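Local atomic coordinates of cell division protein FtsZ 1 (Methanocaldococcus jannaschii, PDB entry 2VAP), a protein that binds GTP and probably hydrolyses it, and is thought to polymerise in a GTP-dependent manner into the contractile ring at the future division site. Residues A[40-46]-A[64-70]; A[53-57]-A[79-83]; A[86-91]-A[106-111]; A[157-161]-A[173-177]. The contacts are given in a common frame with arbitrary orientation. Residue numbers count along the deposited sequence, not the author numbering.

Contact 1. Residues A[40-46]-A[64-70]; sequences ITVVGCG and AKTVAIN. With GDP (guanosine-5'-diphosphate), chain B.
Strands 40-45 and 64-70 run side by side and parallel. Their axes approach to 4.5 Å and cross at -23°. The register is regular, pairing Thr-41 with Lys-65, Val-43 with Val-67 and Cys-45 with Ile-69. Six backbone hydrogen bonds alternate in direction: Lys-65 N to Ile-40 O 2.9 Å, Val-42 N to Lys-65 O 2.8 Å, Val-67 N to Val-42 O 2.8 Å, Gly-44 N to Val-67 O 2.8 Å, Ile-69 N to Gly-44 O 2.9 Å and Gly-46 N to Ile-69 O 3.1 Å. On the face of Thr-41, Val-43 and Cys-45, Thr-41 CG2 meets Val-67 CG2 at 3.7 Å. Ile-69, with chi1 p, brings CD1 to 3.7 Å from Cys-45 SG. On the other face Val-42 CG2 lies 4.2 Å from Ala-64 CB, and helices 46-59 and 204-227 cover it. These are the two strands of the beta-alpha-beta unit 40-45, 46-59, 64-70 of a Rossmann-like GTPase domain. Gly-46 turns with phi 80° and psi -172°, and its CA lies 3.6 Å from GDP O2B. A side chain there would collide with the phosphate. The bare backbone of Gly-46 thus lets the strand end close against the nucleotide.

Contact 2. Residues A[53-57]-A[79-83]; sequences ITRLK and TKADK
Ile-53 lays its CG2 over the backbone of the 79-83 loop, 3.4 Å from Lys-80 O and 3.7 Å from Ala-81 CB. Both its chi angles are m. Its CB points toward the loop, but its end leads away and touches Val-42 and Thr-66 of the sheet. Segment 53-57 is regular helix, with Lys-57 N bonded to Ile-53 O at 2.9 Å. The partner is irregular and mostly extended, but Asp-82 drops to phi -66° and psi -38°. The two backbones come nearest at Thr-54 and Lys-80, whose CA atoms are 4.5 Å apart. There Lys-80 N donates to Thr-54 OG1 at 3.1 Å, and Thr-54 CA makes a CA-H...O contact of 3.5 Å with Lys-80 O. Thr-54 OG1 also sits 3.2 Å from Thr-79 CG2. A water lies 2.7 Å from Thr-54 OG1 and donates a weak bond to Thr-79 OG1 at 3.3 Å. Thr-79 OG1 is also hydrogen-bonded to Gln-75 O. Helix 46-59 is the crossover helix between strands 40-45 and 64-70 of the Rossmann-like domain. The loop leads into the edge strand 83-86 and passes along the flank of that helix. Further on, Lys-57, with chi1 t and chi2 p, packs CB 3.4 Å from Lys-80 O. Its extended end forms a salt bridge, with NZ 2.7 Å from Asp-82 OD1. The other carboxylate oxygen, Asp-82 OD2, accepts a hydrogen bond from Thr-66 N of strand 64-70.

Contact 3. Residues A[86-91]-A[106-111]; sequences LIGKKL and EAAKES
Segment 86-91 leaves the end of a strand, passes along one side of the last turn of helix 101-110 and curls about the carboxylate of Glu-110. The two backbones come closest where Gly-88 faces Ala-107, with CA atoms 3.8 Å apart. Gly-88 has phi 67° and psi 44°. A side chain on it would run into Ala-107 CB, so the bare CA fits against that methyl. Ile-87, with chi1 p and chi2 t, fills the hollow between Ala-107, Ala-108 and Ser-111. Its CD1 reaches 4.0 Å from Ala-107 CB and 4.2 Å from Ala-108 CB, and its CG2 lies 3.7 Å from Ser-111 CB. Leu-91 also points to the helix, with CD2 3.8 Å from Glu-106 CB and 4.1 Å from Ala-107 CB. Ala-107 is therefore touched by both Ile-87 and Leu-91. Glu-110 extends into the curl of the loop, where its OE2 accepts a 2.9 Å hydrogen bond from Lys-90 N. Gly-88 N donates to Ser-111 OG at 3.2 Å. A water accepts from Lys-89 N at 3.0 Å and lies 2.7 Å from Ser-111 OG. Leu-91 N bonds back to Gly-88 O at 3.0 Å, as in a beta turn. The arrangement is a strand-to-helix connection, packed at the edge of the Rossmann-like sheet of the GTPase domain.

Contact 4. Residues A[157-161]-A[173-177]; sequences VVTLP and AMEGL. With GDP (guanosine-5'-diphosphate), chain B.
Pro-161 touches both the helix and the nucleotide: its CD lies 3.5 Å from Ala-173 CB, and its CA lies 3.5 Å from GDP O2'. It follows the end of strand 157-160, with phi -67° and psi 162°. The strand and helix 173-177 run nearly antiparallel, at 154° between their directions, and their axes stay 9.5 Å apart. Side chains fill this gap, and the contacts are all apolar. Leu-160 does most of the filling. With chi1 m and chi2 t it carries CD2 to 3.8 Å from Met-174 SD, 4.0 Å from Ala-173 CB and 4.3 Å from Leu-177 CD2. The small Ala-173 lets the strand end come close, and its CA is 6.3 Å from that of Leu-160. At Val-158 and Leu-177 the CA atoms are 8.6 Å apart. There Val-158, chi1 m, and Leu-177, chi1 t and chi2 p, meet through CG2 and CD1 at 4.0 Å. The pair forms the strand and helix of a beta-alpha-beta unit that goes on to strand 186-191, within the Rossmann-like sheet of the GTPase domain. The loop between them brings in Glu-165, which hydrogen-bonds to GDP, and Arg-169 near the start of the helix is a GTP-binding residue. Met-174, with all three chi angles m, shares Leu-351 of strand 350-353 with Leu-160 and Leu-177 as an apolar neighbour.

In the fold
From the N terminus, strand 40-45 passes into helix 46-59 and returns in strand 64-70, where contact 1 closes the first crossover. Contact 2 starts inside that crossover and ends beyond it, so contacts 1 and 2 cross along the chain. They touch, with Ala-68 N 2.9 Å from Lys-83 O. Contact 3 follows in series and closes the connection from strand 83-86 to helix 101-110. It joins contact 1 through Asn-70 O and Ile-87 N, 2.9 Å apart. Contact 4 comes last and closes the loop from strand 153-160 to helix 167-181. Its centre is about 17 Å from that of contact 1. Both reach the same parallel sheet and touch GDP.

Contact 1. Residues A[40-46]-A[64-70]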
loop_
_atom_site.group_PDB
_atom_site.type_symbol
_atom_site.label_atom_id
_atom_site.label_comp_id
_atom_site.label_asym_id
_atom_site.label_seq_id
_atom_site.Cartn_x
_atom_site.Cartn_y
_atom_site.Cartn_z
ATOM N N ILE A 40 -12.644 1.111 -5.557
ATOM C CA ILE A 40 -11.196 1.140 -5.349
ATOM C C ILE A 40 -10.455 0.552 -6.546
ATOM O O ILE A 40 -10.824 -0.506 -7.062
ATOM C CB ILE A 40 -10.789 0.401 -4.039
ATOM C CG1 ILE A 40 -11.471 1.047 -2.826
ATOM C CG2 ILE A 40 -9.262 0.388 -3.862
ATOM C CD1 ILE A 40 -11.243 0.322 -1.511
ATOM N N THR A 41 -9.414 1.256 -6.983
ATOM C CA THR A 41 -8.544 0.778 -8.051
ATOM C C THR A 41 -7.093 0.757 -7.570
ATOM O O THR A 41 -6.624 1.710 -6.946
ATOM C CB THR A 41 -8.683 1.648 -9.323
ATOM O OG1 THR A 41 -10.058 1.686 -9.727
ATOM C CG2 THR A 41 -7.848 1.087 -10.468
ATOM N N VAL A 42 -6.399 -0.345 -7.849
ATOM C CA VAL A 42 -4.977 -0.468 -7.538
ATOM C C VAL A 42 -4.181 -0.424 -8.843
ATOM O O VAL A 42 -4.415 -1.230 -9.747
ATOM C CB VAL A 42 -4.662 -1.777 -6.763
ATOM C CG1 VAL A 42 -3.186 -1.841 -6.383
ATOM C CG2 VAL A 42 -5.535 -1.894 -5.519
ATOM N N VAL A 43 -3.254 0.527 -8.932
ATOM C CA VAL A 43 -2.424 0.700 -10.125
ATOM C C VAL A 43 -0.968 0.343 -9.824
ATOM O O VAL A 43 -0.327 0.971 -8.978
ATOM C CB VAL A 43 -2.508 2.145 -10.690
ATOM C CG1 VAL A 43 -1.720 2.264 -11.992
ATOM C CG2 VAL A 43 -3.957 2.553 -10.914
ATOM N N GLY A 44 -0.460 -0.671 -10.520
ATOM C CA GLY A 44 0.928 -1.102 -10.375
ATOM C C GLY A 44 1.772 -0.653 -11.551
ATOM O O GLY A 44 1.449 -0.955 -12.704
ATOM N N CYS A 45 2.858 0.056 -11.256
ATOM C CA CYS A 45 3.684 0.684 -12.286
ATOM C C CYS A 45 5.070 0.049 -12.376
ATOM O O CYS A 45 5.758 -0.104 -11.365
ATOM C CB CYS A 45 3.820 2.183 -12.007
ATOM S SG CYS A 45 2.263 3.034 -11.656
ATOM N N GLY A 46 5.475 -0.313 -13.591
ATOM C CA GLY A 46 6.801 -0.883 -13.826
ATOM C C GLY A 46 6.897 -2.357 -13.480
ATOM O O GLY A 46 5.892 -2.996 -13.175
ATOM N N ALA A 64 -11.613 -4.629 -5.407
ATOM C CA ALA A 64 -10.703 -3.681 -6.044
ATOM C C ALA A 64 -10.377 -4.064 -7.484
ATOM O O ALA A 64 -10.118 -5.232 -7.786
ATOM C CB ALA A 64 -9.423 -3.536 -5.230
ATOM N N LYS A 65 -10.397 -3.064 -8.360
ATOM C CA LYS A 65 -9.967 -3.218 -9.745
ATOM C C LYS A 65 -8.445 -3.154 -9.796
ATOM O O LYS A 65 -7.834 -2.315 -9.132
ATOM C CB LYS A 65 -10.574 -2.104 -10.604
ATOM C CG LYS A 65 -10.280 -2.202 -12.096
ATOM C CD LYS A 65 -10.841 -0.996 -12.835
ATOM C CE LYS A 65 -10.536 -1.059 -14.322
ATOM N NZ LYS A 65 -11.136 0.094 -15.051
ATOM N N THR A 66 -7.837 -4.044 -10.577
ATOM C CA THR A 66 -6.382 -4.057 -10.734
ATOM C C THR A 66 -5.963 -3.543 -12.107
ATOM O O THR A 66 -6.440 -4.027 -13.135
ATOM C CB THR A 66 -5.775 -5.460 -10.495
ATOM O OG1 THR A 66 -6.494 -6.435 -11.262
ATOM C CG2 THR A 66 -5.831 -5.829 -9.015
ATOM N N VAL A 67 -5.078 -2.550 -12.107
ATOM C CA VAL A 67 -4.550 -1.973 -13.339
ATOM C C VAL A 67 -3.025 -2.077 -13.341
ATOM O O VAL A 67 -2.365 -1.669 -12.385
ATOM C CB VAL A 67 -4.991 -0.492 -13.521
ATOM C CG1 VAL A 67 -4.369 0.119 -14.776
ATOM C CG2 VAL A 67 -6.511 -0.384 -13.583
ATOM N N ALA A 68 -2.477 -2.644 -14.413
ATOM C CA ALA A 68 -1.031 -2.731 -14.584
ATOM C C ALA A 68 -0.590 -1.828 -15.726
ATOM O O ALA A 68 -1.141 -1.893 -16.827
ATOM C CB ALA A 68 -0.610 -4.167 -14.848
ATOM N N ILE A 69 0.391 -0.973 -15.454
ATOM C CA ILE A 69 0.967 -0.116 -16.490
ATOM C C ILE A 69 2.476 -0.326 -16.599
ATOM O O ILE A 69 3.159 -0.551 -15.594
ATOM C CB ILE A 69 0.616 1.395 -16.306
ATOM C CG1 ILE A 69 1.404 2.024 -15.151
ATOM C CG2 ILE A 69 -0.899 1.592 -16.136
ATOM C CD1 ILE A 69 1.496 3.543 -15.226
ATOM N N ASN A 70 2.984 -0.267 -17.827
ATOM C CA ASN A 70 4.407 -0.468 -18.080
ATOM C C ASN A 70 4.810 0.075 -19.441
ATOM O O ASN A 70 3.986 0.164 -20.353
ATOM C CB ASN A 70 4.763 -1.958 -17.996
ATOM C CG ASN A 70 6.187 -2.202 -17.510
ATOM O OD1 ASN A 70 7.109 -1.440 -17.807
ATOM N ND2 ASN A 70 6.370 -3.280 -16.760
HETATM P PB GDP B . 11.103 -0.301 -13.517
HETATM O O1B GDP B . 11.931 0.525 -14.471
HETATM O O2B GDP B . 10.360 -1.366 -14.289
HETATM O O3B GDP B . 10.123 0.597 -12.804
HETATM O O3A GDP B . 12.109 -0.975 -12.457
HETATM P PA GDP B . 11.733 -2.245 -11.539
HETATM O O1A GDP B . 10.280 -2.240 -11.132
HETATM O O2A GDP B . 12.115 -3.540 -12.217
HETATM O "O5'" GDP B . 12.669 -2.017 -10.254
HETATM C "C5'" GDP B . 12.565 -0.815 -9.497
HETATM C "C4'" GDP B . 12.871 -1.114 -8.038
HETATM O "O4'" GDP B . 11.977 -2.116 -7.546
HETATM C "C3'" GDP B . 14.275 -1.669 -7.863
HETATM O "O3'" GDP B . 15.215 -0.630 -7.568
HETATM C "C2'" GDP B . 14.139 -2.675 -6.738
HETATM O "O2'" GDP B . 14.389 -2.051 -5.476
HETATM C "C1'" GDP B . 12.682 -3.100 -6.783
HETATM N N9 GDP B . 12.509 -4.441 -7.405
HETATM C C8 GDP B . 13.133 -4.938 -8.496
HETATM N N7 GDP B . 12.712 -6.202 -8.771
HETATM C C5 GDP B . 11.793 -6.530 -7.843
HETATM C C6 GDP B . 10.943 -7.708 -7.536
HETATM O O6 GDP B . 10.990 -8.737 -8.243
HETATM N N1 GDP B . 10.121 -7.635 -6.474
HETATM C C2 GDP B . 10.045 -6.538 -5.691
HETATM N N2 GDP B . 9.194 -6.532 -4.637
HETATM N N3 GDP B . 10.795 -5.428 -5.916
HETATM C C4 GDP B . 11.666 -5.367 -6.952
#

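Contact 2. Residues A[53-57]-A[79-83]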
loop_
_atom_site.group_PDB
_atom_site.type_symbol
_atom_site.label_atom_id
_atom_site.label_comp_id
_atom_site.label_asym_id
_atom_site.label_seq_id
_atom_site.Cartn_x
_atom_site.Cartn_y
_atom_site.Cartn_z
ATOM N N ILE A 53 0.752 -6.530 -8.877
ATOM C CA ILE A 53 -0.593 -6.656 -9.448
ATOM C C ILE A 53 -0.950 -8.111 -9.778
ATOM O O ILE A 53 -2.049 -8.570 -9.457
ATOM C CB ILE A 53 -0.777 -5.746 -10.701
ATOM C CG1 ILE A 53 -0.751 -4.260 -10.311
ATOM C CG2 ILE A 53 -2.062 -6.090 -11.461
ATOM C CD1 ILE A 53 -1.933 -3.775 -9.466
ATOM N N THR A 54 -0.015 -8.825 -10.409
ATOM C CA THR A 54 -0.203 -10.237 -10.762
ATOM C C THR A 54 -0.566 -11.070 -9.533
ATOM O O THR A 54 -1.527 -11.844 -9.561
ATOM C CB THR A 54 1.058 -10.827 -11.441
ATOM O OG1 THR A 54 1.326 -10.113 -12.652
ATOM C CG2 THR A 54 0.868 -12.305 -11.772
ATOM N N ARG A 55 0.202 -10.890 -8.459
ATOM C CA ARG A 55 -0.016 -11.611 -7.206
ATOM C C ARG A 55 -1.360 -11.268 -6.564
ATOM O O ARG A 55 -2.034 -12.147 -6.029
ATOM C CB ARG A 55 1.129 -11.343 -6.224
ATOM C CG ARG A 55 2.474 -11.967 -6.606
ATOM C CD ARG A 55 2.512 -13.477 -6.357
ATOM N NE ARG A 55 2.171 -13.827 -4.977
ATOM C CZ ARG A 55 3.042 -13.903 -3.974
ATOM N NH1 ARG A 55 4.331 -13.654 -4.174
ATOM N NH2 ARG A 55 2.619 -14.229 -2.760
ATOM N N LEU A 56 -1.747 -9.993 -6.628
ATOM C CA LEU A 56 -3.042 -9.546 -6.105
ATOM C C LEU A 56 -4.213 -10.109 -6.913
ATOM O O LEU A 56 -5.267 -10.419 -6.354
ATOM C CB LEU A 56 -3.122 -8.014 -6.063
ATOM C CG LEU A 56 -2.207 -7.248 -5.100
ATOM C CD1 LEU A 56 -2.245 -5.758 -5.406
ATOM C CD2 LEU A 56 -2.567 -7.508 -3.638
ATOM N N LYS A 57 -4.015 -10.235 -8.224
ATOM C CA LYS A 57 -5.032 -10.774 -9.129
ATOM C C LYS A 57 -5.198 -12.289 -8.968
ATOM O O LYS A 57 -6.323 -12.796 -8.995
ATOM C CB LYS A 57 -4.699 -10.406 -10.584
ATOM C CG LYS A 57 -5.671 -10.937 -11.643
ATOM C CD LYS A 57 -7.037 -10.264 -11.574
ATOM C CE LYS A 57 -8.004 -10.887 -12.567
ATOM N NZ LYS A 57 -9.398 -10.406 -12.367
ATOM N N THR A 79 1.846 -10.192 -17.182
ATOM C CA THR A 79 1.158 -9.726 -15.980
ATOM C C THR A 79 -0.320 -10.117 -16.024
ATOM O O THR A 79 -0.936 -10.120 -17.091
ATOM C CB THR A 79 1.297 -8.188 -15.829
ATOM O OG1 THR A 79 2.684 -7.833 -15.799
ATOM C CG2 THR A 79 0.626 -7.681 -14.556
ATOM N N LYS A 80 -0.876 -10.462 -14.864
ATOM C CA LYS A 80 -2.309 -10.717 -14.736
ATOM C C LYS A 80 -2.989 -9.519 -14.078
ATOM O O LYS A 80 -2.619 -9.117 -12.972
ATOM C CB LYS A 80 -2.572 -11.999 -13.935
ATOM C CG LYS A 80 -2.411 -13.297 -14.728
ATOM C CD LYS A 80 -0.965 -13.786 -14.758
ATOM C CE LYS A 80 -0.816 -15.060 -15.578
ATOM N NZ LYS A 80 -1.000 -14.826 -17.040
ATOM N N ALA A 81 -3.974 -8.951 -14.772
ATOM C CA ALA A 81 -4.675 -7.748 -14.312
ATOM C C ALA A 81 -6.057 -7.623 -14.948
ATOM O O ALA A 81 -6.318 -8.212 -15.999
ATOM C CB ALA A 81 -3.844 -6.503 -14.620
ATOM N N ASP A 82 -6.935 -6.851 -14.308
ATOM C CA ASP A 82 -8.232 -6.508 -14.893
ATOM C C ASP A 82 -8.049 -5.640 -16.136
ATOM O O ASP A 82 -8.780 -5.785 -17.118
ATOM C CB ASP A 82 -9.119 -5.776 -13.879
ATOM C CG ASP A 82 -9.579 -6.671 -12.742
ATOM O OD1 ASP A 82 -9.986 -7.823 -13.004
ATOM O OD2 ASP A 82 -9.550 -6.211 -11.582
ATOM N N LYS A 83 -7.067 -4.741 -16.079
ATOM C CA LYS A 83 -6.762 -3.829 -17.178
ATOM C C LYS A 83 -5.253 -3.629 -17.308
ATOM O O LYS A 83 -4.557 -3.425 -16.312
ATOM C CB LYS A 83 -7.468 -2.481 -16.964
ATOM C CG LYS A 83 -7.163 -1.402 -18.008
ATOM C CD LYS A 83 -7.764 -1.728 -19.370
ATOM C CE LYS A 83 -7.403 -0.665 -20.396
ATOM N NZ LYS A 83 -7.931 -0.995 -21.749
HETATM O O HOH W 1 3.913 -9.971 -13.554
#

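Contact 3. Residues A[86-91]-A[106-111]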
loop_
_atom_site.group_PDB
_atom_site.type_symbol
_atom_site.label_atom_id
_atom_site.label_comp_id
_atom_site.label_asym_id
_atom_site.label_seq_id
_atom_site.Cartn_x
_atom_site.Cartn_y
_atom_site.Cartn_z
ATOM N N LEU A 86 -0.155 -0.257 -21.900
ATOM C CA LEU A 86 1.205 -0.032 -22.369
ATOM C C LEU A 86 1.405 1.464 -22.569
ATOM O O LEU A 86 0.864 2.054 -23.506
ATOM C CB LEU A 86 1.477 -0.797 -23.669
ATOM C CG LEU A 86 2.913 -0.737 -24.202
ATOM C CD1 LEU A 86 3.865 -1.566 -23.343
ATOM C CD2 LEU A 86 2.953 -1.199 -25.642
ATOM N N ILE A 87 2.172 2.074 -21.670
ATOM C CA ILE A 87 2.414 3.514 -21.723
ATOM C C ILE A 87 3.593 3.860 -22.635
ATOM O O ILE A 87 4.544 3.083 -22.760
ATOM C CB ILE A 87 2.584 4.144 -20.309
ATOM C CG1 ILE A 87 3.745 3.495 -19.544
ATOM C CG2 ILE A 87 1.277 4.034 -19.516
ATOM C CD1 ILE A 87 4.222 4.288 -18.331
ATOM N N GLY A 88 3.507 5.022 -23.279
ATOM C CA GLY A 88 4.548 5.497 -24.191
ATOM C C GLY A 88 4.698 4.663 -25.450
ATOM O O GLY A 88 5.818 4.353 -25.865
ATOM N N LYS A 89 3.566 4.303 -26.055
ATOM C CA LYS A 89 3.541 3.520 -27.294
ATOM C C LYS A 89 4.273 4.223 -28.435
ATOM O O LYS A 89 4.936 3.575 -29.249
ATOM C CB LYS A 89 2.099 3.224 -27.718
ATOM C CG LYS A 89 1.398 2.159 -26.892
ATOM C CD LYS A 89 -0.023 1.941 -27.384
ATOM C CE LYS A 89 -0.688 0.788 -26.656
ATOM N NZ LYS A 89 -2.090 0.581 -27.114
ATOM N N LYS A 90 4.147 5.547 -28.479
ATOM C CA LYS A 90 4.782 6.368 -29.511
ATOM C C LYS A 90 6.166 6.863 -29.080
ATOM O O LYS A 90 6.841 7.573 -29.831
ATOM C CB LYS A 90 3.882 7.559 -29.868
ATOM C CG LYS A 90 2.505 7.176 -30.398
ATOM C CD LYS A 90 1.612 8.400 -30.548
ATOM C CE LYS A 90 0.176 8.015 -30.882
ATOM N NZ LYS A 90 0.036 7.449 -32.254
ATOM N N LEU A 91 6.585 6.475 -27.876
ATOM C CA LEU A 91 7.849 6.937 -27.306
ATOM C C LEU A 91 8.915 5.841 -27.280
ATOM O O LEU A 91 10.003 6.018 -27.829
ATOM C CB LEU A 91 7.625 7.501 -25.895
ATOM C CG LEU A 91 8.728 8.357 -25.264
ATOM C CD1 LEU A 91 8.741 9.763 -25.855
ATOM C CD2 LEU A 91 8.552 8.418 -23.756
ATOM N N GLU A 106 7.589 10.666 -19.070
ATOM C CA GLU A 106 7.131 11.103 -20.389
ATOM C C GLU A 106 6.154 10.103 -21.010
ATOM O O GLU A 106 5.184 10.497 -21.662
ATOM C CB GLU A 106 8.328 11.341 -21.317
ATOM C CG GLU A 106 8.023 12.186 -22.555
ATOM C CD GLU A 106 7.736 13.647 -22.233
ATOM O OE1 GLU A 106 6.891 14.251 -22.928
ATOM O OE2 GLU A 106 8.352 14.195 -21.292
ATOM N N ALA A 107 6.415 8.814 -20.795
ATOM C CA ALA A 107 5.549 7.744 -21.285
ATOM C C ALA A 107 4.162 7.799 -20.646
ATOM O O ALA A 107 3.150 7.629 -21.329
ATOM C CB ALA A 107 6.192 6.390 -21.039
ATOM N N ALA A 108 4.128 8.039 -19.336
ATOM C CA ALA A 108 2.874 8.149 -18.593
ATOM C C ALA A 108 2.071 9.376 -19.021
ATOM O O ALA A 108 0.847 9.305 -19.151
ATOM C CB ALA A 108 3.145 8.177 -17.098
ATOM N N LYS A 109 2.767 10.490 -19.244
ATOM C CA LYS A 109 2.138 11.731 -19.706
ATOM C C LYS A 109 1.516 11.572 -21.094
ATOM O O LYS A 109 0.446 12.119 -21.363
ATOM C CB LYS A 109 3.141 12.887 -19.699
ATOM C CG LYS A 109 3.461 13.423 -18.312
ATOM C CD LYS A 109 4.498 14.532 -18.372
ATOM C CE LYS A 109 4.785 15.093 -16.988
ATOM N NZ LYS A 109 5.799 16.182 -17.030
ATOM N N GLU A 110 2.193 10.816 -21.960
ATOM C CA GLU A 110 1.684 10.489 -23.294
ATOM C C GLU A 110 0.380 9.691 -23.209
ATOM O O GLU A 110 -0.540 9.902 -24.002
ATOM C CB GLU A 110 2.739 9.704 -24.085
ATOM C CG GLU A 110 2.334 9.343 -25.514
ATOM C CD GLU A 110 3.280 8.347 -26.164
ATOM O OE1 GLU A 110 4.484 8.654 -26.289
ATOM O OE2 GLU A 110 2.815 7.258 -26.563
ATOM N N SER A 111 0.310 8.785 -22.235
ATOM C CA SER A 111 -0.839 7.896 -22.077
ATOM C C SER A 111 -1.778 8.337 -20.949
ATOM O O SER A 111 -2.543 7.526 -20.421
ATOM C CB SER A 111 -0.362 6.461 -21.834
ATOM O OG SER A 111 0.554 6.050 -22.834
HETATM O O HOH W 2 0.822 5.455 -25.464
#

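Contact 4. Residues A[157-161]-A[173-177]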
loop_
_atom_site.group_PDB
_atom_site.type_symbol
_atom_site.label_atom_id
_atom_site.label_comp_id
_atom_site.label_asym_id
_atom_site.label_seq_id
_atom_site.Cartn_x
_atom_site.Cartn_y
_atom_site.Cartn_z
ATOM N N VAL A 157 1.688 3.252 -2.178
ATOM C CA VAL A 157 2.380 2.249 -1.372
ATOM C C VAL A 157 3.599 1.818 -2.173
ATOM O O VAL A 157 3.486 1.064 -3.142
ATOM C CB VAL A 157 1.486 1.028 -1.033
ATOM C CG1 VAL A 157 2.233 0.053 -0.125
ATOM C CG2 VAL A 157 0.184 1.472 -0.369
ATOM N N VAL A 158 4.761 2.327 -1.775
ATOM C CA VAL A 158 5.979 2.180 -2.569
ATOM C C VAL A 158 7.161 1.704 -1.732
ATOM O O VAL A 158 7.204 1.924 -0.519
ATOM C CB VAL A 158 6.361 3.507 -3.291
ATOM C CG1 VAL A 158 5.328 3.864 -4.357
ATOM C CG2 VAL A 158 6.525 4.654 -2.290
ATOM N N THR A 159 8.116 1.053 -2.391
ATOM C CA THR A 159 9.355 0.648 -1.736
ATOM C C THR A 159 10.528 1.523 -2.157
ATOM O O THR A 159 10.550 2.060 -3.267
ATOM C CB THR A 159 9.726 -0.828 -2.022
ATOM O OG1 THR A 159 9.933 -1.013 -3.428
ATOM C CG2 THR A 159 8.634 -1.769 -1.536
ATOM N N LEU A 160 11.490 1.669 -1.252
ATOM C CA LEU A 160 12.790 2.236 -1.583
ATOM C C LEU A 160 13.773 1.077 -1.748
ATOM O O LEU A 160 13.643 0.065 -1.060
ATOM C CB LEU A 160 13.262 3.198 -0.489
ATOM C CG LEU A 160 12.469 4.492 -0.279
ATOM C CD1 LEU A 160 12.986 5.225 0.945
ATOM C CD2 LEU A 160 12.512 5.400 -1.507
ATOM N N PRO A 161 14.751 1.215 -2.663
ATOM C CA PRO A 161 15.652 0.106 -2.994
ATOM C C PRO A 161 16.591 -0.307 -1.857
ATOM O O PRO A 161 16.796 0.456 -0.909
ATOM C CB PRO A 161 16.465 0.657 -4.172
ATOM C CG PRO A 161 16.420 2.127 -4.009
ATOM C CD PRO A 161 15.064 2.424 -3.448
ATOM N N ALA A 173 15.110 7.016 -6.761
ATOM C CA ALA A 173 13.967 6.663 -5.914
ATOM C C ALA A 173 13.503 7.828 -5.042
ATOM O O ALA A 173 12.303 8.078 -4.917
ATOM C CB ALA A 173 14.305 5.464 -5.043
ATOM N N MET A 174 14.463 8.532 -4.446
ATOM C CA MET A 174 14.167 9.638 -3.537
ATOM C C MET A 174 13.637 10.870 -4.264
ATOM O O MET A 174 12.821 11.614 -3.715
ATOM C CB MET A 174 15.394 9.990 -2.691
ATOM C CG MET A 174 15.743 8.944 -1.633
ATOM S SD MET A 174 14.392 8.564 -0.492
ATOM C CE MET A 174 14.165 10.139 0.334
ATOM N N GLU A 175 14.097 11.077 -5.497
ATOM C CA GLU A 175 13.555 12.133 -6.353
ATOM C C GLU A 175 12.112 11.819 -6.741
ATOM O O GLU A 175 11.265 12.714 -6.782
ATOM C CB GLU A 175 14.424 12.333 -7.599
ATOM C CG GLU A 175 15.753 13.032 -7.322
ATOM C CD GLU A 175 16.620 13.202 -8.562
ATOM O OE1 GLU A 175 16.302 12.610 -9.617
ATOM O OE2 GLU A 175 17.630 13.931 -8.476
ATOM N N GLY A 176 11.842 10.542 -7.010
ATOM C CA GLY A 176 10.488 10.068 -7.296
ATOM C C GLY A 176 9.566 10.166 -6.094
ATOM O O GLY A 176 8.376 10.456 -6.239
ATOM N N LEU A 177 10.119 9.923 -4.907
ATOM C CA LEU A 177 9.369 10.031 -3.657
ATOM C C LEU A 177 8.946 11.477 -3.393
ATOM O O LEU A 177 7.846 11.727 -2.893
ATOM C CB LEU A 177 10.199 9.487 -2.488
ATOM C CG LEU A 177 9.501 9.165 -1.162
ATOM C CD1 LEU A 177 8.562 7.972 -1.292
ATOM C CD2 LEU A 177 10.541 8.901 -0.084
HETATM P PB GDP B . 11.103 -0.301 -13.517
HETATM O O1B GDP B . 11.931 0.525 -14.471
HETATM O O2B GDP B . 10.360 -1.366 -14.289
HETATM O O3B GDP B . 10.123 0.597 -12.804
HETATM O O3A GDP B . 12.109 -0.975 -12.457
HETATM P PA GDP B . 11.733 -2.245 -11.539
HETATM O O1A GDP B . 10.280 -2.240 -11.132
HETATM O O2A GDP B . 12.115 -3.540 -12.217
HETATM O "O5'" GDP B . 12.669 -2.017 -10.254
HETATM C "C5'" GDP B . 12.565 -0.815 -9.497
HETATM C "C4'" GDP B . 12.871 -1.114 -8.038
HETATM O "O4'" GDP B . 11.977 -2.116 -7.546
HETATM C "C3'" GDP B . 14.275 -1.669 -7.863
HETATM O "O3'" GDP B . 15.215 -0.630 -7.568
HETATM C "C2'" GDP B . 14.139 -2.675 -6.738
HETATM O "O2'" GDP B . 14.389 -2.051 -5.476
HETATM C "C1'" GDP B . 12.682 -3.100 -6.783
HETATM N N9 GDP B . 12.509 -4.441 -7.405
HETATM C C8 GDP B . 13.133 -4.938 -8.496
HETATM N N7 GDP B . 12.712 -6.202 -8.771
HETATM C C5 GDP B . 11.793 -6.530 -7.843
HETATM C C6 GDP B . 10.943 -7.708 -7.536
HETATM O O6 GDP B . 10.990 -8.737 -8.243
HETATM N N1 GDP B . 10.121 -7.635 -6.474
HETATM C C2 GDP B . 10.045 -6.538 -5.691
HETATM N N2 GDP B . 9.194 -6.532 -4.637
HETATM N N3 GDP B . 10.795 -5.428 -5.916
HETATM C C4 GDP B . 11.666 -5.367 -6.952
#